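Protein Rv3592 (Mycobacterium tuberculosis, PDB 3HX9) probably catalyses the oxidative breakdown of heme to mycobilin with release of iron, working as a homodimer, here with two hemes bound in its active site. Local coordinates at residues 2-6 and 57-63; 8-12 and 82-86. One frame throughout, in Å; residues are numbered along the deposited sequence.

Interaction 1. Residues 2-6 and 57-63; sequences PVVKI and WESDEAF. With HEM (protoporphyrin IX containing Fe), chain E.
Val-3 and Trp-57 bind each other through both peptide groups, as an antiparallel hydrogen-bonded pair: Val-3 N gives to Trp-57 O at 2.9 Å, and Trp-57 N gives to Val-3 O at 3.1 Å. Both bonds are nearly straight. The second polar link is longer, a salt bridge in which Lys-5 NZ lies 3.6 Å from Asp-60 OD1; that oxygen also takes a hydrogen bond from Gln-64. The carboxylate reaches the lysine end because Asp-60 holds CG anti to its backbone N (chi1 175°), and the two side chains cross at about a right angle. Trp-57 is held by NE1 bonding to Thr-55. Ser-59 is the N-cap of helix 60-68, its OG accepting from Ala-62 N. On its way to Asp-60 the lysine chain bends at chi2 and spreads over one face of the Phe-63 ring, its CG 3.7 Å from the ring centroid in a CH-pi contact. The same CG meets Trp-57 CD1 at 3.9 Å, so the aliphatic part of the lysine fills the angle between the two aromatics. Val-3 packs CG2 against Trp-57 CB at 3.7 Å and against the backbone carbonyl of Ser-59. On the heme side, Phe-63 CZ lies 3.5 Å from HEM CBC, at the edge of the ring, while Trp-57 meets Trp-66, the predicted transition state stabilizer. This is the strand-to-helix turn of the dimeric alpha-beta barrel fold of the ABM family, where the helix following a sheet strand walls the heme pocket.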
# COMPACT_ATOMS: atom_id res chain seq x y z
N PRO A 2 11.29 -7.42 -3.82
CA PRO A 2 9.86 -7.88 -3.86
C PRO A 2 8.96 -6.88 -4.57
O PRO A 2 9.41 -5.82 -4.99
CB PRO A 2 9.46 -7.97 -2.39
CG PRO A 2 10.80 -8.17 -1.68
CD PRO A 2 11.80 -7.38 -2.45
N VAL A 3 7.74 -7.30 -4.82
CA VAL A 3 6.81 -6.39 -5.57
C VAL A 3 5.55 -6.30 -4.80
O VAL A 3 5.24 -7.18 -3.99
CB VAL A 3 6.50 -6.88 -7.01
CG1 VAL A 3 7.82 -6.87 -7.83
CG2 VAL A 3 5.89 -8.35 -7.04
N VAL A 4 4.76 -5.28 -5.13
CA VAL A 4 3.44 -5.09 -4.54
C VAL A 4 2.45 -4.96 -5.69
O VAL A 4 2.71 -4.23 -6.66
CB VAL A 4 3.42 -3.77 -3.69
CG1 VAL A 4 2.00 -3.52 -3.24
CG2 VAL A 4 4.19 -3.96 -2.42
N LYS A 5 1.38 -5.73 -5.62
CA LYS A 5 0.30 -5.65 -6.61
C LYS A 5 -0.96 -5.29 -5.86
O LYS A 5 -1.42 -6.04 -5.01
CB LYS A 5 0.17 -7.02 -7.26
CG LYS A 5 1.52 -7.56 -7.90
CD LYS A 5 1.97 -6.63 -9.12
CE LYS A 5 3.13 -7.21 -9.99
NZ LYS A 5 3.72 -8.11 -9.14
N ILE A 6 -1.57 -4.14 -6.17
CA ILE A 6 -2.69 -3.71 -5.38
C ILE A 6 -3.91 -3.78 -6.32
O ILE A 6 -3.83 -3.16 -7.41
CB ILE A 6 -2.50 -2.21 -5.01
CG1 ILE A 6 -1.19 -2.01 -4.22
CG2 ILE A 6 -3.78 -1.69 -4.18
CD1 ILE A 6 -1.06 -0.68 -3.46
N TRP A 57 4.50 -10.06 -3.23
CA TRP A 57 5.07 -11.23 -3.90
C TRP A 57 6.58 -11.09 -3.93
O TRP A 57 7.12 -10.01 -3.98
CB TRP A 57 4.56 -11.36 -5.31
CG TRP A 57 3.06 -11.45 -5.37
CD1 TRP A 57 2.15 -10.41 -5.28
CD2 TRP A 57 2.29 -12.66 -5.42
NE1 TRP A 57 0.87 -10.92 -5.25
CE2 TRP A 57 0.92 -12.29 -5.41
CE3 TRP A 57 2.63 -14.01 -5.54
CZ2 TRP A 57 -0.12 -13.27 -5.43
CZ3 TRP A 57 1.63 -14.98 -5.56
CH2 TRP A 57 0.25 -14.60 -5.54
N GLU A 58 7.25 -12.23 -3.97
CA GLU A 58 8.70 -12.21 -4.21
C GLU A 58 9.14 -11.64 -5.55
O GLU A 58 10.21 -11.03 -5.63
CB GLU A 58 9.22 -13.65 -4.12
CG GLU A 58 8.80 -14.34 -2.83
CD GLU A 58 9.69 -15.51 -2.46
OE1 GLU A 58 10.08 -16.30 -3.39
OE2 GLU A 58 10.00 -15.60 -1.23
N SER A 59 8.35 -11.83 -6.62
CA SER A 59 8.68 -11.33 -7.93
C SER A 59 7.42 -11.09 -8.73
O SER A 59 6.36 -11.66 -8.41
CB SER A 59 9.51 -12.38 -8.69
OG SER A 59 8.74 -13.56 -8.97
N ASP A 60 7.56 -10.31 -9.78
CA ASP A 60 6.46 -10.17 -10.71
C ASP A 60 6.16 -11.54 -11.34
O ASP A 60 4.99 -11.87 -11.56
CB ASP A 60 6.82 -9.21 -11.80
CG ASP A 60 5.74 -9.11 -12.87
OD1 ASP A 60 4.58 -8.76 -12.54
OD2 ASP A 60 6.05 -9.44 -14.07
N GLU A 61 7.19 -12.36 -11.59
CA GLU A 61 6.86 -13.66 -12.26
C GLU A 61 5.97 -14.52 -11.38
O GLU A 61 5.07 -15.25 -11.90
CB GLU A 61 8.13 -14.44 -12.67
CG GLU A 61 8.64 -14.05 -14.04
CD GLU A 61 10.15 -14.35 -14.23
OE1 GLU A 61 10.55 -15.53 -14.02
OE2 GLU A 61 10.93 -13.41 -14.60
N ALA A 62 6.19 -14.44 -10.06
CA ALA A 62 5.41 -15.21 -9.15
C ALA A 62 3.97 -14.74 -9.19
O ALA A 62 3.03 -15.55 -9.28
CB ALA A 62 5.97 -15.11 -7.67
N PHE A 63 3.81 -13.43 -9.16
CA PHE A 63 2.45 -12.88 -9.27
C PHE A 63 1.78 -13.30 -10.59
O PHE A 63 0.64 -13.78 -10.59
CB PHE A 63 2.46 -11.38 -9.16
CG PHE A 63 1.14 -10.75 -9.55
CD1 PHE A 63 0.02 -10.85 -8.70
CD2 PHE A 63 1.04 -10.15 -10.75
CE1 PHE A 63 -1.20 -10.29 -9.07
CE2 PHE A 63 -0.17 -9.57 -11.20
CZ PHE A 63 -1.30 -9.66 -10.32
CHA HEM E . -12.88 -9.65 -6.93
CHB HEM E . -10.63 -11.86 -3.24
CHC HEM E . -6.35 -10.40 -5.04
CHD HEM E . -8.60 -9.01 -9.11
C1A HEM E . -12.62 -10.31 -5.75
C2A HEM E . -13.64 -10.72 -4.82
C3A HEM E . -13.02 -11.34 -3.81
C4A HEM E . -11.62 -11.31 -4.05
CMA HEM E . -13.64 -11.93 -2.54
CAA HEM E . -15.16 -10.46 -5.01
CBA HEM E . -15.50 -9.06 -4.48
CGA HEM E . -16.97 -8.67 -4.54
O1A HEM E . -17.26 -7.71 -5.23
O2A HEM E . -17.82 -9.30 -3.91
C1B HEM E . -9.29 -11.63 -3.42
C2B HEM E . -8.26 -12.03 -2.48
C3B HEM E . -7.07 -11.61 -2.97
C4B HEM E . -7.31 -10.92 -4.23
CMB HEM E . -8.47 -12.80 -1.17
CAB HEM E . -5.74 -11.79 -2.24
CBB HEM E . -4.57 -11.89 -2.86
C1C HEM E . -6.59 -9.92 -6.30
C2C HEM E . -5.60 -9.34 -7.18
C3C HEM E . -6.29 -8.95 -8.26
C4C HEM E . -7.67 -9.27 -8.13
CMC HEM E . -4.11 -9.07 -6.88
CAC HEM E . -5.71 -8.27 -9.49
CBC HEM E . -4.77 -8.95 -10.15
C1D HEM E . -9.95 -9.03 -8.90
C2D HEM E . -10.90 -8.54 -9.86
C3D HEM E . -12.25 -8.73 -9.18
C4D HEM E . -11.96 -9.30 -7.87
CMD HEM E . -10.54 -7.97 -11.26
CAD HEM E . -13.61 -8.35 -9.76
CBD HEM E . -13.83 -6.89 -9.31
CGD HEM E . -15.07 -6.34 -10.03
O1D HEM E . -15.89 -7.12 -10.51
O2D HEM E . -15.23 -5.12 -10.26
NA HEM E . -11.36 -10.68 -5.25
NB HEM E . -8.69 -10.99 -4.47
NC HEM E . -7.85 -9.89 -6.91
ND HEM E . -10.60 -9.42 -7.75
FE HEM E . -9.67 -9.94 -5.98

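Interaction 2. Residues 8-12 and 82-86. With HEM (protoporphyrin IX containing Fe), chain E.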
# COMPACT_ATOMS: atom_id res chain seq x y z
N ALA A 8 -7.24 -2.15 -6.71
CA ALA A 8 -7.96 -1.04 -6.12
C ALA A 8 -9.39 -1.18 -6.60
O ALA A 8 -9.67 -0.93 -7.78
CB ALA A 8 -7.33 0.36 -6.49
N ILE A 9 -10.29 -1.56 -5.70
CA ILE A 9 -11.64 -2.06 -6.08
C ILE A 9 -12.70 -1.06 -5.68
O ILE A 9 -12.66 -0.44 -4.61
CB ILE A 9 -11.92 -3.43 -5.54
CG1 ILE A 9 -11.68 -3.48 -4.02
CG2 ILE A 9 -11.02 -4.37 -6.25
CD1 ILE A 9 -12.11 -4.82 -3.38
N GLU A 10 -13.55 -0.78 -6.64
CA GLU A 10 -14.65 0.18 -6.44
C GLU A 10 -15.80 -0.53 -5.75
O GLU A 10 -16.31 -1.50 -6.24
CB GLU A 10 -15.09 0.73 -7.82
CG GLU A 10 -14.10 1.79 -8.38
CD GLU A 10 -13.95 1.76 -9.93
OE1 GLU A 10 -12.80 1.83 -10.47
OE2 GLU A 10 -15.00 1.65 -10.63
N VAL A 11 -16.19 -0.06 -4.58
CA VAL A 11 -17.15 -0.77 -3.77
C VAL A 11 -18.27 0.21 -3.50
O VAL A 11 -18.00 1.24 -2.98
CB VAL A 11 -16.54 -1.15 -2.40
CG1 VAL A 11 -17.56 -1.81 -1.55
CG2 VAL A 11 -15.44 -2.14 -2.65
N PRO A 12 -19.51 -0.13 -3.82
CA PRO A 12 -20.60 0.87 -3.60
C PRO A 12 -20.70 1.27 -2.14
O PRO A 12 -20.48 0.47 -1.24
CB PRO A 12 -21.87 0.05 -3.95
CG PRO A 12 -21.42 -0.83 -5.03
CD PRO A 12 -19.99 -1.27 -4.61
N PRO A 82 -20.14 -10.20 -8.26
CA PRO A 82 -19.39 -9.38 -7.29
C PRO A 82 -20.24 -8.21 -6.73
O PRO A 82 -21.28 -7.88 -7.32
CB PRO A 82 -18.21 -8.85 -8.13
CG PRO A 82 -18.81 -8.68 -9.53
CD PRO A 82 -19.85 -9.80 -9.66
N VAL A 83 -19.84 -7.63 -5.58
CA VAL A 83 -20.43 -6.36 -5.15
C VAL A 83 -19.63 -5.18 -5.73
O VAL A 83 -20.21 -4.13 -6.03
CB VAL A 83 -20.65 -6.23 -3.63
CG1 VAL A 83 -21.73 -7.24 -3.14
CG2 VAL A 83 -19.36 -6.41 -2.86
N ALA A 84 -18.34 -5.40 -5.97
CA ALA A 84 -17.52 -4.38 -6.61
C ALA A 84 -17.98 -3.95 -8.01
O ALA A 84 -18.52 -4.73 -8.78
CB ALA A 84 -16.03 -4.78 -6.61
N THR A 85 -17.76 -2.71 -8.35
CA THR A 85 -18.18 -2.21 -9.66
C THR A 85 -17.03 -1.79 -10.56
O THR A 85 -17.21 -1.04 -11.55
CB THR A 85 -19.16 -1.03 -9.47
OG1 THR A 85 -18.56 -0.03 -8.65
CG2 THR A 85 -20.43 -1.52 -8.73
N GLY A 86 -15.83 -2.26 -10.25
CA GLY A 86 -14.71 -2.00 -11.13
C GLY A 86 -13.45 -2.27 -10.29
O GLY A 86 -13.53 -2.36 -9.04
CHA HEM E . -12.88 -9.65 -6.93
CHB HEM E . -10.63 -11.86 -3.24
CHC HEM E . -6.35 -10.40 -5.04
CHD HEM E . -8.60 -9.01 -9.11
C1A HEM E . -12.62 -10.31 -5.75
C2A HEM E . -13.64 -10.72 -4.82
C3A HEM E . -13.02 -11.34 -3.81
C4A HEM E . -11.62 -11.31 -4.05
CMA HEM E . -13.64 -11.93 -2.54
CAA HEM E . -15.16 -10.46 -5.01
CBA HEM E . -15.50 -9.06 -4.48
CGA HEM E . -16.97 -8.67 -4.54
O1A HEM E . -17.26 -7.71 -5.23
O2A HEM E . -17.82 -9.30 -3.91
C1B HEM E . -9.29 -11.63 -3.42
C2B HEM E . -8.26 -12.03 -2.48
C3B HEM E . -7.07 -11.61 -2.97
C4B HEM E . -7.31 -10.92 -4.23
CMB HEM E . -8.47 -12.80 -1.17
CAB HEM E . -5.74 -11.79 -2.24
CBB HEM E . -4.57 -11.89 -2.86
C1C HEM E . -6.59 -9.92 -6.30
C2C HEM E . -5.60 -9.34 -7.18
C3C HEM E . -6.29 -8.95 -8.26
C4C HEM E . -7.67 -9.27 -8.13
CMC HEM E . -4.11 -9.07 -6.88
CAC HEM E . -5.71 -8.27 -9.49
CBC HEM E . -4.77 -8.95 -10.15
C1D HEM E . -9.95 -9.03 -8.90
C2D HEM E . -10.90 -8.54 -9.86
C3D HEM E . -12.25 -8.73 -9.18
C4D HEM E . -11.96 -9.30 -7.87
CMD HEM E . -10.54 -7.97 -11.26
CAD HEM E . -13.61 -8.35 -9.76
CBD HEM E . -13.83 -6.89 -9.31
CGD HEM E . -15.07 -6.34 -10.03
O1D HEM E . -15.89 -7.12 -10.51
O2D HEM E . -15.23 -5.12 -10.26
NA HEM E . -11.36 -10.68 -5.25
NB HEM E . -8.69 -10.99 -4.47
NC HEM E . -7.85 -9.89 -6.91
ND HEM E . -10.60 -9.42 -7.75
FE HEM E . -9.67 -9.94 -5.98
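Glu-10 lies along Gly-86, and its side chain can be walked outward atom by atom. CB touches Thr-85 OG1 (3.6 Å) and, from a different direction, Gly-86 O. CG follows anti to the carbonyl carbon (chi1 -76°), and the bend at chi2 turns CD over Gly-86 CA. At the tip, OE2 comes 3.7 Å from that same CA and has Thr-85 O as a still closer neighbour, two acceptors with no bond between them; the side chain also touches Arg-50. The backbones are bonded twice: Glu-10 N gives to Gly-86 O at 2.9 Å, and Thr-85 N gives to Glu-10 O at 2.8 Å. In this ABM-family ferredoxin-like fold, the pairing fastens the end of strand 3-9 to the loop leading into strand 87-99. The same loop holds one heme propionate: Ala-84 N donates almost straight to HEM O1A at 2.7 Å, and Val-83 N donates to HEM O2A at 3.1 Å, with a weak, bent bond to O1A as well. Backbone N-H groups thus hold both oxygens of the carboxylate. Farther out, Pro-12 CG meets Thr-85 CG2 at 3.9 Å, while Pro-12 CD rests 3.2 Å from Val-83 O.

How the interactions relate
From the N terminus, strand 3-9 serves both contacts, its start in interaction 1 and its far end and the residues after it, to Pro-12, in interaction 2. The chain passes through helix 16-25 and strands 36-46 and 51-57 before residues 57-63 return to the first segment, closing a loop of 50 residues. Helices 60-68 and 70-73 follow, and 82-86 returns to 8-12 across 69 residues. The two loops cross rather than nest. Their centres lie about 22 Å apart, on opposite sides of the chain's centre. Interaction 1 ties inner strand 3-9 to the end of strand 51-57 and the start of helix 60-68, interaction 2 joins it to the propionate-binding loop, and both reach the same heme.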